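Local coordinates for protein clp gene regulator (ClgR) (PDB 3F52) that probably binds cis-regulatory DNA through a helix-turn-helix domain and activates transcription, as a regulator of the caseinolytic protease genes in actinomycetes, at residues S51-S54 with P55-S59. Sequence-based numbering, arbitrary orientation.
Sequences SRVS and PGYLS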
loop_
_atom_site.group_PDB
_atom_site.type_symbol
_atom_site.label_atom_id
_atom_site.label_comp_id
_atom_site.label_asym_id
_atom_site.label_seq_id
_atom_site.Cartn_x
_atom_site.Cartn_y
_atom_site.Cartn_z
ATOM N N SER B 51 13.208 -11.998 -7.560
ATOM C CA SER B 51 12.962 -11.144 -6.376
ATOM C C SER B 51 13.656 -11.602 -5.090
ATOM O O SER B 51 13.521 -10.967 -4.038
ATOM C CB SER B 51 11.459 -11.018 -6.113
ATOM O OG SER B 51 10.772 -10.596 -7.276
ATOM N N ARG B 52 14.388 -12.706 -5.174
ATOM C CA ARG B 52 15.110 -13.262 -4.027
ATOM C C ARG B 52 14.167 -13.670 -2.887
ATOM O O ARG B 52 14.522 -13.554 -1.715
ATOM C CB ARG B 52 16.200 -12.288 -3.528
ATOM C CG ARG B 52 17.151 -11.732 -4.611
ATOM C CD ARG B 52 18.118 -12.789 -5.146
ATOM N NE ARG B 52 17.422 -13.934 -5.745
ATOM C CZ ARG B 52 17.573 -15.208 -5.374
ATOM N NH1 ARG B 52 16.874 -16.156 -5.994
ATOM N NH2 ARG B 52 18.421 -15.541 -4.400
ATOM N N VAL B 53 12.974 -14.148 -3.251
ATOM C CA VAL B 53 12.005 -14.697 -2.290
ATOM C C VAL B 53 11.572 -16.114 -2.722
ATOM O O VAL B 53 11.745 -16.481 -3.885
ATOM C CB VAL B 53 10.759 -13.764 -2.139
ATOM C CG1 VAL B 53 11.178 -12.339 -1.792
ATOM C CG2 VAL B 53 9.911 -13.774 -3.395
ATOM N N SER B 54 11.032 -16.915 -1.803
ATOM C CA SER B 54 10.492 -18.228 -2.177
ATOM C C SER B 54 9.175 -18.089 -2.983
ATOM O O SER B 54 8.453 -17.106 -2.821
ATOM C CB SER B 54 10.288 -19.106 -0.933
ATOM O OG SER B 54 9.199 -18.619 -0.165
ATOM N N PRO B 55 8.869 -19.066 -3.866
ATOM C CA PRO B 55 7.563 -19.040 -4.543
ATOM C C PRO B 55 6.358 -19.046 -3.570
ATOM O O PRO B 55 5.333 -18.443 -3.865
ATOM C CB PRO B 55 7.578 -20.312 -5.405
ATOM C CG PRO B 55 8.693 -21.157 -4.857
ATOM C CD PRO B 55 9.700 -20.196 -4.310
ATOM N N GLY B 56 6.489 -19.738 -2.434
ATOM C CA GLY B 56 5.458 -19.732 -1.396
ATOM C C GLY B 56 5.224 -18.335 -0.863
ATOM O O GLY B 56 4.057 -17.922 -0.681
ATOM N N TYR B 57 6.320 -17.607 -0.603
ATOM C CA TYR B 57 6.240 -16.229 -0.142
ATOM C C TYR B 57 5.506 -15.352 -1.185
ATOM O O TYR B 57 4.570 -14.608 -0.863
ATOM C CB TYR B 57 7.625 -15.627 0.199
ATOM C CG TYR B 57 7.502 -14.143 0.552
ATOM C CD1 TYR B 57 7.392 -13.721 1.881
ATOM C CD2 TYR B 57 7.449 -13.170 -0.445
ATOM C CE1 TYR B 57 7.244 -12.364 2.203
ATOM C CE2 TYR B 57 7.289 -11.816 -0.139
ATOM C CZ TYR B 57 7.193 -11.422 1.192
ATOM O OH TYR B 57 7.031 -10.080 1.494
ATOM N N LEU B 58 5.941 -15.458 -2.440
ATOM C CA LEU B 58 5.334 -14.693 -3.512
ATOM C C LEU B 58 3.863 -15.041 -3.671
ATOM O O LEU B 58 3.034 -14.148 -3.882
ATOM C CB LEU B 58 6.074 -14.916 -4.843
ATOM C CG LEU B 58 5.516 -14.076 -6.007
ATOM C CD1 LEU B 58 5.458 -12.557 -5.706
ATOM C CD2 LEU B 58 6.280 -14.344 -7.309
ATOM N N SER B 59 3.549 -16.332 -3.588
ATOM C CA SER B 59 2.176 -16.794 -3.735
ATOM C C SER B 59 1.299 -16.171 -2.636
ATOM O O SER B 59 0.213 -15.639 -2.919
ATOM C CB SER B 59 2.120 -18.308 -3.673
ATOM O OG SER B 59 0.776 -18.757 -3.717
#
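S54 meets the first turn of helix 55-62 through two oxygens. Its side chain caps the helix: OG of S54 accepts the backbone N-H of Y57 at 3.1 Å, with an N-H...O angle of 156°. A chi1 of 71° places S54 OG between the backbone N and the carbonyl carbon, and 3.4 Å from Y57 CB. The carbonyl O of S54 takes the N-H of L58 at 3.0 Å, an almost straight bond (169°), which is the first helical i to i+4 bond.

Beside this polar cap lies a small apolar contact. The Y57 ring, its CG anti to the backbone N, brings CD2 to 3.8 Å from V53 CB and 3.9 Å from V53 CG2, an oblique approach. V53 CG2 also reaches L58 CB more loosely, at 4.3 Å.

Further out, L72 of helix 70-80 touches both V53 and Y57, while L58 packs on L44 and L47 of helix 44-51. That helix ends in a Schellman motif with R52 at positive phi, and R52 NE bonds back to E49 O. One helix's C-terminal motif is thus followed within two residues by the next helix's N-cap, the tight turn of a helix-turn-helix unit; S54 OG gives the Y57 N-H the acceptor that no preceding helical turn provides, while S54 O starts the regular helical bonding at L58.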